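Local structure of chitin oligosaccahride binding protein NagB1 (Paenibacillus sp. FPU-7, 7EHP) at residues Asn169-Leu172 and Asn173-Val177; Gly375-Val379 and Glu380-Asp384; Leu383-Met386 and Gln387-Glu391. The protein binds chitin oligosaccharides, N,N'-diacetylchitobiose and N,N',N''-triacetylchitotriose, probably as the extracellular solute receptor of a bacterial sugar-uptake system. All coordinates share one frame; numbering follows the deposited sequence.

Contact 1 of 3, residues Asn169-Leu172 and Asn173-Val177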
ATOM      1  N   ASN A 169       3.659   8.759  -4.866  1.00 11.38           N
ATOM      2  CA  ASN A 169       2.465   8.444  -5.631  1.00 15.16           C
ATOM      3  C   ASN A 169       1.252   8.152  -4.761  1.00 15.79           C
ATOM      4  O   ASN A 169       0.140   8.070  -5.296  1.00 14.43           O
ATOM      5  CB  ASN A 169       2.755   7.261  -6.565  1.00 14.02           C
ATOM      6  CG  ASN A 169       3.641   7.665  -7.704  1.00 17.89           C
ATOM      7  OD1 ASN A 169       3.807   8.862  -7.960  1.00 18.06           O
ATOM      8  ND2 ASN A 169       4.235   6.699  -8.381  1.00 13.44           N
ATOM      9  N   MET A 170       1.424   8.035  -3.444  1.00 13.40           N
ATOM     10  CA  MET A 170       0.313   7.671  -2.575  1.00 16.05           C
ATOM     11  C   MET A 170      -0.701   8.820  -2.571  1.00 16.51           C
ATOM     12  O   MET A 170      -1.816   8.683  -3.093  1.00 17.07           O
ATOM     13  CB  MET A 170       0.829   7.354  -1.164  1.00 11.68           C
ATOM     14  CG  MET A 170       1.154   5.859  -1.008  1.00 12.52           C
ATOM     15  SD  MET A 170       1.491   5.326   0.688  1.00 16.70           S
ATOM     16  CE  MET A 170       2.881   6.339   1.202  1.00 15.49           C
ATOM     17  N   MET A 171      -0.315   9.976  -2.032  1.00 18.41           N
ATOM     18  CA  MET A 171      -1.247  11.104  -2.040  1.00 18.03           C
ATOM     19  C   MET A 171      -1.624  11.513  -3.456  1.00 17.23           C
ATOM     20  O   MET A 171      -2.753  11.964  -3.695  1.00 15.19           O
ATOM     21  CB  MET A 171      -0.663  12.294  -1.278  1.00 16.42           C
ATOM     22  CG  MET A 171      -1.695  13.400  -1.117  1.00 21.22           C
ATOM     23  SD  MET A 171      -1.052  15.008  -0.661  1.00 22.16           S
ATOM     24  CE  MET A 171      -0.519  14.729   1.021  1.00 17.89           C
ATOM     25  N   LEU A 172      -0.709  11.342  -4.407  1.00 13.61           N
ATOM     26  CA  LEU A 172      -1.016  11.677  -5.787  1.00 16.31           C
ATOM     27  C   LEU A 172      -2.167  10.836  -6.296  1.00 17.21           C
ATOM     28  O   LEU A 172      -3.021  11.329  -7.043  1.00 17.01           O
ATOM     29  CB  LEU A 172       0.233  11.514  -6.661  1.00 12.41           C
ATOM     30  CG  LEU A 172       0.182  11.792  -8.165  1.00 11.43           C
ATOM     31  CD1 LEU A 172      -0.043  13.308  -8.452  1.00 16.62           C
ATOM     32  CD2 LEU A 172       1.446  11.296  -8.844  1.00 14.27           C
ATOM     33  N   ASN A 173      -2.225   9.573  -5.886  1.00 15.15           N
ATOM     34  CA  ASN A 173      -3.144   8.601  -6.455  1.00 19.06           C
ATOM     35  C   ASN A 173      -4.502   9.215  -6.277  1.00 16.81           C
ATOM     36  O   ASN A 173      -5.346   9.311  -7.159  1.00 19.05           O
ATOM     37  CB  ASN A 173      -3.427   7.298  -5.625  1.00 22.57           C
ATOM     38  CG  ASN A 173      -3.855   6.200  -6.544  1.00 26.51           C
ATOM     39  OD1 ASN A 173      -3.246   6.206  -7.594  1.00 42.32           O
ATOM     40  ND2 ASN A 173      -5.207   5.732  -6.442  1.00 42.89           N
ATOM     41  N   THR A 174      -4.661   9.497  -4.974  1.00 12.60           N
ATOM     42  CA  THR A 174      -5.940   9.982  -4.412  1.00 16.08           C
ATOM     43  C   THR A 174      -6.280  11.371  -4.913  1.00 17.80           C
ATOM     44  O   THR A 174      -7.460  11.686  -5.111  1.00 15.35           O
ATOM     45  CB  THR A 174      -5.870  10.019  -2.873  1.00 16.96           C
ATOM     46  OG1 THR A 174      -5.847   8.713  -2.293  1.00 21.01           O
ATOM     47  CG2 THR A 174      -7.026  10.838  -2.260  1.00 17.69           C
ATOM     48  N   LEU A 175      -5.266  12.206  -5.154  1.00 13.98           N
ATOM     49  CA  LEU A 175      -5.578  13.535  -5.658  1.00 16.29           C
ATOM     50  C   LEU A 175      -6.144  13.475  -7.072  1.00 17.06           C
ATOM     51  O   LEU A 175      -7.164  14.107  -7.344  1.00 21.67           O
ATOM     52  CB  LEU A 175      -4.340  14.426  -5.588  1.00 15.68           C
ATOM     53  CG  LEU A 175      -4.259  15.193  -4.263  1.00 20.77           C
ATOM     54  CD1 LEU A 175      -2.943  15.974  -4.171  1.00 17.19           C
ATOM     55  CD2 LEU A 175      -5.453  16.133  -4.146  1.00 21.80           C
ATOM     56  N   TRP A 176      -5.519  12.715  -7.993  1.00 14.11           N
ATOM     57  CA  TRP A 176      -6.095  12.754  -9.341  1.00 15.32           C
ATOM     58  C   TRP A 176      -7.373  11.928  -9.419  1.00 21.83           C
ATOM     59  O   TRP A 176      -8.202  12.175 -10.297  1.00 22.63           O
ATOM     60  CB  TRP A 176      -5.138  12.289 -10.475  1.00 16.26           C
ATOM     61  CG  TRP A 176      -4.962  10.765 -10.683  1.00 16.30           C
ATOM     62  CD1 TRP A 176      -5.847   9.945 -11.316  1.00 17.01           C
ATOM     63  CD2 TRP A 176      -3.774   9.967 -10.475  1.00 13.15           C
ATOM     64  NE1 TRP A 176      -5.357   8.664 -11.393  1.00 16.70           N
ATOM     65  CE2 TRP A 176      -4.085   8.647 -10.890  1.00 19.52           C
ATOM     66  CE3 TRP A 176      -2.506  10.217  -9.925  1.00 16.46           C
ATOM     67  CZ2 TRP A 176      -3.176   7.586 -10.778  1.00 16.56           C
ATOM     68  CZ3 TRP A 176      -1.610   9.165  -9.809  1.00 14.28           C
ATOM     69  CH2 TRP A 176      -1.950   7.863 -10.236  1.00 17.55           C
ATOM     70  N   VAL A 177      -7.553  10.943  -8.530  1.00 18.89           N
ATOM     71  CA  VAL A 177      -8.828  10.233  -8.475  1.00 17.36           C
ATOM     72  C   VAL A 177      -9.910  11.135  -7.886  1.00 17.61           C
ATOM     73  O   VAL A 177     -11.071  11.100  -8.321  1.00 21.93           O
ATOM     74  CB  VAL A 177      -8.707   8.908  -7.687  1.00 21.14           C
ATOM     75  CG1 VAL A 177     -10.110   8.326  -7.361  1.00 16.75           C
ATOM     76  CG2 VAL A 177      -7.855   7.880  -8.463  1.00 18.49           C
TER
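The indole of W176 meets L172 at its rim: CG of L172 lies in the ring plane, at the edge of the six-membered ring, 3.6 Å from W176 CE3. One face of the indole has O of N173 above it, 3.7 Å from the plane and offset toward the rim. Both neighbours belong to the same helix, and the contact is one between side chains a turn apart. The chi1 of W176, 80°, sets CG between its own N and carbonyl carbon, and from there the ring folds back along the helix toward L172. L172 has CG opposite its N (chi1 179°), which sends the isobutyl group on to the indole; its CD2 adds a second touch, 3.8 Å from W176 CZ3.

Next to this pair, M171 and L175 run side by side in the same direction, with SD of M171 4.1 Å from CD1 of L175. Beneath both pairs the backbone is alpha-helical: W176 N donates to O of L172 at 3.0 Å and L175 N to O of M171 at 2.9 Å. The turn before is less regular, since N173 N reaches O of M170 at 3.0 Å from well above the carbonyl plane and makes a weak bond to O of N169.

The residues in contact are all buried, on helix 165-180 of the solute-binding fold. W195 and F353 pack edge-to-face with W176, L172 leans on F204 and Y207 of helix 198-213 and on M369 of helix 359-373, and M170 and M171 rest on F241 of strand 237-243.

Contact 2 of 3, residues Gly375-Val379 and Glu380-Asp384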
ATOM      1  N   GLY A 375      11.571  20.242  -8.875  1.00 17.74           N
ATOM      2  CA  GLY A 375      11.422  21.392  -9.750  1.00 20.78           C
ATOM      3  C   GLY A 375      11.990  21.232 -11.142  1.00 20.75           C
ATOM      4  O   GLY A 375      12.025  22.216 -11.891  1.00 15.39           O
ATOM      5  N   ARG A 376      12.400  20.021 -11.537  1.00 17.05           N
ATOM      6  CA  ARG A 376      13.053  19.819 -12.825  1.00 17.57           C
ATOM      7  C   ARG A 376      12.087  19.429 -13.940  1.00 17.97           C
ATOM      8  O   ARG A 376      12.520  19.239 -15.078  1.00 16.76           O
ATOM      9  CB  ARG A 376      14.154  18.774 -12.679  1.00 18.59           C
ATOM     10  CG  ARG A 376      15.250  19.205 -11.687  1.00 20.32           C
ATOM     11  CD  ARG A 376      16.406  18.214 -11.688  1.00 24.68           C
ATOM     12  NE  ARG A 376      16.041  17.017 -10.951  1.00 29.54           N
ATOM     13  CZ  ARG A 376      15.998  16.943  -9.620  1.00 37.08           C
ATOM     14  NH1 ARG A 376      16.322  17.997  -8.877  1.00 33.81           N
ATOM     15  NH2 ARG A 376      15.640  15.806  -9.027  1.00 32.97           N
ATOM     16  N   MET A 377      10.799  19.321 -13.642  1.00 14.04           N
ATOM     17  CA  MET A 377       9.766  19.127 -14.646  1.00 21.63           C
ATOM     18  C   MET A 377       8.529  19.886 -14.213  1.00 16.12           C
ATOM     19  O   MET A 377       8.244  19.998 -13.019  1.00 21.73           O
ATOM     20  CB  MET A 377       9.345  17.652 -14.882  1.00 17.58           C
ATOM     21  CG  MET A 377      10.319  16.798 -15.650  1.00 19.23           C
ATOM     22  SD  MET A 377       9.916  15.036 -15.625  1.00 23.10           S
ATOM     23  CE  MET A 377       8.617  14.941 -16.819  1.00 23.79           C
ATOM     24  N   THR A 378       7.793  20.391 -15.196  1.00 16.18           N
ATOM     25  CA  THR A 378       6.478  20.958 -14.944  1.00 18.62           C
ATOM     26  C   THR A 378       5.420  19.855 -14.984  1.00 20.00           C
ATOM     27  O   THR A 378       5.666  18.739 -15.452  1.00 15.25           O
ATOM     28  CB  THR A 378       6.146  22.055 -15.965  1.00 21.49           C
ATOM     29  OG1 THR A 378       5.918  21.470 -17.255  1.00 18.29           O
ATOM     30  CG2 THR A 378       7.302  23.057 -16.062  1.00 20.09           C
ATOM     31  N   VAL A 379       4.238  20.176 -14.448  1.00 21.48           N
ATOM     32  CA  VAL A 379       3.104  19.260 -14.553  1.00 21.97           C
ATOM     33  C   VAL A 379       2.857  18.881 -16.005  1.00 19.26           C
ATOM     34  O   VAL A 379       2.611  17.711 -16.321  1.00 20.70           O
ATOM     35  CB  VAL A 379       1.850  19.878 -13.901  1.00 19.54           C
ATOM     36  CG1 VAL A 379       0.599  19.143 -14.338  1.00 21.27           C
ATOM     37  CG2 VAL A 379       1.974  19.838 -12.389  1.00 19.53           C
ATOM     38  N   GLU A 380       2.932  19.860 -16.914  1.00 20.03           N
ATOM     39  CA  GLU A 380       2.714  19.591 -18.340  1.00 19.22           C
ATOM     40  C   GLU A 380       3.679  18.539 -18.861  1.00 21.04           C
ATOM     41  O   GLU A 380       3.280  17.614 -19.584  1.00 17.24           O
ATOM     42  CB  GLU A 380       2.871  20.885 -19.163  1.00 23.61           C
ATOM     43  CG  GLU A 380       2.723  20.662 -20.673  1.00 22.81           C
ATOM     44  CD  GLU A 380       2.561  21.971 -21.473  1.00 29.09           C
ATOM     45  OE1 GLU A 380       2.688  23.068 -20.898  1.00 25.07           O
ATOM     46  OE2 GLU A 380       2.284  21.898 -22.683  1.00 31.31           O
ATOM     47  N   GLN A 381       4.969  18.698 -18.547  1.00 15.82           N
ATOM     48  CA  GLN A 381       5.962  17.716 -18.967  1.00 18.65           C
ATOM     49  C   GLN A 381       5.663  16.343 -18.373  1.00 21.01           C
ATOM     50  O   GLN A 381       5.794  15.322 -19.054  1.00 21.66           O
ATOM     51  CB  GLN A 381       7.356  18.181 -18.560  1.00 14.16           C
ATOM     52  CG  GLN A 381       7.799  19.507 -19.236  1.00 17.32           C
ATOM     53  CD  GLN A 381       9.129  20.011 -18.707  1.00 22.79           C
ATOM     54  OE1 GLN A 381       9.333  20.093 -17.503  1.00 18.76           O
ATOM     55  NE2 GLN A 381      10.041  20.351 -19.610  1.00 27.82           N
ATOM     56  N   VAL A 382       5.257  16.299 -17.104  1.00 20.76           N
ATOM     57  CA  VAL A 382       4.954  15.019 -16.470  1.00 21.68           C
ATOM     58  C   VAL A 382       3.872  14.273 -17.249  1.00 16.36           C
ATOM     59  O   VAL A 382       4.069  13.129 -17.681  1.00 16.23           O
ATOM     60  CB  VAL A 382       4.552  15.234 -15.001  1.00 19.93           C
ATOM     61  CG1 VAL A 382       3.918  13.950 -14.436  1.00 14.03           C
ATOM     62  CG2 VAL A 382       5.776  15.632 -14.183  1.00 16.56           C
ATOM     63  N   LEU A 383       2.724  14.927 -17.469  1.00 16.25           N
ATOM     64  CA  LEU A 383       1.587  14.253 -18.093  1.00 17.21           C
ATOM     65  C   LEU A 383       1.866  13.899 -19.552  1.00 20.34           C
ATOM     66  O   LEU A 383       1.479  12.821 -20.021  1.00 19.19           O
ATOM     67  CB  LEU A 383       0.341  15.127 -17.949  1.00 14.50           C
ATOM     68  CG  LEU A 383       0.065  15.399 -16.470  1.00 17.74           C
ATOM     69  CD1 LEU A 383      -1.092  16.301 -16.313  1.00 17.32           C
ATOM     70  CD2 LEU A 383      -0.226  14.090 -15.723  1.00 21.39           C
ATOM     71  N   ASP A 384       2.549  14.785 -20.282  1.00 17.43           N
ATOM     72  CA  ASP A 384       2.991  14.456 -21.638  1.00 17.67           C
ATOM     73  C   ASP A 384       3.767  13.141 -21.659  1.00 21.58           C
ATOM     74  O   ASP A 384       3.527  12.266 -22.501  1.00 17.52           O
ATOM     75  CB  ASP A 384       3.875  15.581 -22.177  1.00 18.16           C
ATOM     76  CG  ASP A 384       3.089  16.770 -22.680  1.00 22.18           C
ATOM     77  OD1 ASP A 384       1.845  16.699 -22.762  1.00 22.96           O
ATOM     78  OD2 ASP A 384       3.736  17.795 -22.968  1.00 22.76           O
TER
HETATM   79  O   HOH W   1      12.257  20.399 -17.540  1.00 24.29           O
HETATM   80  O   HOH W   2       2.855  22.637 -16.479  1.00 22.25           O
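A capping box starts helix 379-396, with T378 as N-cap and Q381 answering it from the first turn. OG1 of T378 accepts from Q381 N at 3.2 Å, a nearly straight bond (168°), and in return T378 N donates to OE1 of Q381 at 2.8 Å. With chi1 at 70°, OG1 of T378 sits between its own N and carbonyl carbon, facing the start of the helix. The Q381 side chain, extended beyond CG, folds back across T378 to bring its amide oxygen to the extended backbone at M377-T378. That oxygen has a second donor, water 1, which also donates to O of R376. Water 2 accepts from E380 N at 2.8 Å.

Just upstream, G375, with positive phi, is the C-prime residue of the Schellman motif that ends helix 359-373, so a helix stop and a helix start follow each other within a few residues. R376 bridges back to E371 of the finished helix. On the inner side M377 bends at its thioether, carrying CE to 3.9 Å from CG2 of V382, and both residues touch C368. V379 and L383 lie alongside each other, CG1 of V379 3.9 Å from CD1 of L383, and both meet helix 198-213.

Contact 3 of 3, residues Leu383-Met386 and Gln387-Glu391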
ATOM      1  N   LEU A 383       2.724  14.927 -17.469  1.00 16.25           N
ATOM      2  CA  LEU A 383       1.587  14.253 -18.093  1.00 17.21           C
ATOM      3  C   LEU A 383       1.866  13.899 -19.552  1.00 20.34           C
ATOM      4  O   LEU A 383       1.479  12.821 -20.021  1.00 19.19           O
ATOM      5  CB  LEU A 383       0.341  15.127 -17.949  1.00 14.50           C
ATOM      6  CG  LEU A 383       0.065  15.399 -16.470  1.00 17.74           C
ATOM      7  CD1 LEU A 383      -1.092  16.301 -16.313  1.00 17.32           C
ATOM      8  CD2 LEU A 383      -0.226  14.090 -15.723  1.00 21.39           C
ATOM      9  N   ASP A 384       2.549  14.785 -20.282  1.00 17.43           N
ATOM     10  CA  ASP A 384       2.991  14.456 -21.638  1.00 17.67           C
ATOM     11  C   ASP A 384       3.767  13.141 -21.659  1.00 21.58           C
ATOM     12  O   ASP A 384       3.527  12.266 -22.501  1.00 17.52           O
ATOM     13  CB  ASP A 384       3.875  15.581 -22.177  1.00 18.16           C
ATOM     14  CG  ASP A 384       3.089  16.770 -22.680  1.00 22.18           C
ATOM     15  OD1 ASP A 384       1.845  16.699 -22.762  1.00 22.96           O
ATOM     16  OD2 ASP A 384       3.736  17.795 -22.968  1.00 22.76           O
ATOM     17  N   LYS A 385       4.727  13.001 -20.739  1.00 18.44           N
ATOM     18  CA  LYS A 385       5.542  11.794 -20.686  1.00 18.00           C
ATOM     19  C   LYS A 385       4.731  10.596 -20.196  1.00 21.52           C
ATOM     20  O   LYS A 385       4.856   9.486 -20.739  1.00 21.35           O
ATOM     21  CB  LYS A 385       6.752  12.049 -19.791  1.00 19.24           C
ATOM     22  CG  LYS A 385       7.618  10.839 -19.548  1.00 22.13           C
ATOM     23  CD  LYS A 385       8.318  10.386 -20.823  1.00 24.50           C
ATOM     24  CE  LYS A 385       9.416   9.365 -20.492  1.00 25.49           C
ATOM     25  NZ  LYS A 385       9.928   8.647 -21.689  1.00 26.84           N
ATOM     26  N   MET A 386       3.886  10.798 -19.178  1.00 22.15           N
ATOM     27  CA  MET A 386       3.025   9.713 -18.715  1.00 18.20           C
ATOM     28  C   MET A 386       2.159   9.180 -19.840  1.00 20.01           C
ATOM     29  O   MET A 386       1.991   7.962 -19.980  1.00 19.68           O
ATOM     30  CB  MET A 386       2.144  10.174 -17.549  1.00 14.11           C
ATOM     31  CG  MET A 386       2.925  10.398 -16.270  1.00 15.67           C
ATOM     32  SD  MET A 386       3.806   8.884 -15.850  1.00 20.90           S
ATOM     33  CE  MET A 386       2.429   7.735 -15.743  1.00 20.11           C
ATOM     34  N   GLN A 387       1.597  10.070 -20.661  1.00 24.34           N
ATOM     35  CA  GLN A 387       0.688   9.570 -21.684  1.00 25.17           C
ATOM     36  C   GLN A 387       1.440   8.814 -22.769  1.00 23.17           C
ATOM     37  O   GLN A 387       0.959   7.783 -23.247  1.00 22.65           O
ATOM     38  CB  GLN A 387      -0.151  10.694 -22.288  1.00 22.57           C
ATOM     39  CG  GLN A 387      -1.215  10.145 -23.248  1.00 22.36           C
ATOM     40  CD  GLN A 387      -2.127   9.125 -22.585  1.00 26.21           C
ATOM     41  OE1 GLN A 387      -2.332   9.153 -21.365  1.00 21.85           O
ATOM     42  NE2 GLN A 387      -2.696   8.227 -23.387  1.00 21.86           N
ATOM     43  N   LYS A 388       2.618   9.293 -23.167  1.00 22.66           N
ATOM     44  CA  LYS A 388       3.377   8.565 -24.182  1.00 24.25           C
ATOM     45  C   LYS A 388       3.713   7.164 -23.694  1.00 26.09           C
ATOM     46  O   LYS A 388       3.535   6.186 -24.426  1.00 27.02           O
ATOM     47  CB  LYS A 388       4.648   9.331 -24.566  1.00 27.05           C
ATOM     48  CG  LYS A 388       4.345  10.545 -25.430  1.00 39.59           C
ATOM     49  CD  LYS A 388       5.589  11.253 -25.942  1.00 46.31           C
ATOM     50  CE  LYS A 388       5.209  12.544 -26.676  1.00 49.21           C
ATOM     51  NZ  LYS A 388       4.459  12.279 -27.949  1.00 50.34           N
ATOM     52  N   VAL A 389       4.190   7.045 -22.449  1.00 26.22           N
ATOM     53  CA  VAL A 389       4.516   5.727 -21.912  1.00 23.53           C
ATOM     54  C   VAL A 389       3.256   4.883 -21.798  1.00 25.08           C
ATOM     55  O   VAL A 389       3.273   3.674 -22.061  1.00 25.88           O
ATOM     56  CB  VAL A 389       5.247   5.866 -20.566  1.00 22.86           C
ATOM     57  CG1 VAL A 389       5.408   4.510 -19.890  1.00 28.59           C
ATOM     58  CG2 VAL A 389       6.594   6.493 -20.797  1.00 19.16           C
ATOM     59  N   GLN A 390       2.138   5.514 -21.432  1.00 20.84           N
ATOM     60  CA  GLN A 390       0.871   4.797 -21.343  1.00 21.65           C
ATOM     61  C   GLN A 390       0.464   4.222 -22.696  1.00 27.31           C
ATOM     62  O   GLN A 390      -0.003   3.077 -22.775  1.00 28.15           O
ATOM     63  CB  GLN A 390      -0.210   5.733 -20.810  1.00 24.67           C
ATOM     64  CG  GLN A 390      -1.510   5.034 -20.462  1.00 23.95           C
ATOM     65  CD  GLN A 390      -1.319   4.014 -19.389  1.00 19.72           C
ATOM     66  OE1 GLN A 390      -1.125   4.363 -18.230  1.00 21.27           O
ATOM     67  NE2 GLN A 390      -1.377   2.737 -19.757  1.00 22.15           N
ATOM     68  N   GLU A 391       0.638   4.997 -23.776  1.00 23.61           N
ATOM     69  CA  GLU A 391       0.323   4.493 -25.111  1.00 29.29           C
ATOM     70  C   GLU A 391       1.202   3.305 -25.465  1.00 29.88           C
ATOM     71  O   GLU A 391       0.723   2.309 -26.026  1.00 29.62           O
ATOM     72  CB  GLU A 391       0.499   5.575 -26.186  1.00 26.44           C
ATOM     73  CG  GLU A 391       0.046   6.988 -25.879  1.00 43.34           C
ATOM     74  CD  GLU A 391      -1.396   7.236 -26.233  1.00 42.69           C
ATOM     75  OE1 GLU A 391      -1.828   8.418 -26.250  1.00 33.60           O
ATOM     76  OE2 GLU A 391      -2.097   6.231 -26.467  1.00 43.36           O
TER
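Q387 N donates to O of L383 at 2.8 Å, the shortest of four successive backbone bonds that carry helix 379-396 through this turn. The other three are of the same i to i+4 kind, running from K388 to D384, from V389 to K385 and from Q390 to M386; the V389 N bond to O of K385 is close to straight, at 173°.

Side-chain contact between the segments comes mainly from K385 and V389. The lysine has CG opposite its backbone N (chi1 175°) and then bends at chi2, which turns its chain along the helix until CE stands 4.0 Å from CG2 of V389; the two side chains cross obliquely. Both also touch helix 359-373, K385 at C368 and V389 at T364. M386 curls instead, bent at chi2 and chi3, and packs on V361 and W195.

Within the helix, NE2 of Q387 donates to OE1 of E391 at 3.0 Å, though the placing of the glutamate side chain is less certain. The glutamines hold the loop that bears W195: Q390 NE2 donates to Q358 and N394, while OE1 of Q387 accepts from W195 N and OE1 of Q390 from the indole NE1 of the same tryptophan.

In the fold
From the N terminus, contact 1 comes first, inside helix 165-180, the most central of the three, with the side chain of M170 about 6 Å from a bound NAG, against about 14 Å for M386 of contact 3. Contact 2 follows some two hundred residues later and closes the short turn between helices 359-373 and 379-396. Contact 3 continues along the latter helix, overlapping contact 2 at L383-D384, and neither encloses the other. Contact 1 closes before either opens and touches neither, its nearest atoms about 7 Å from each, yet F204 of helix 198-213 packs on L172 as well as on V382 and L383, and W195 on W176 and M386, joining them indirectly.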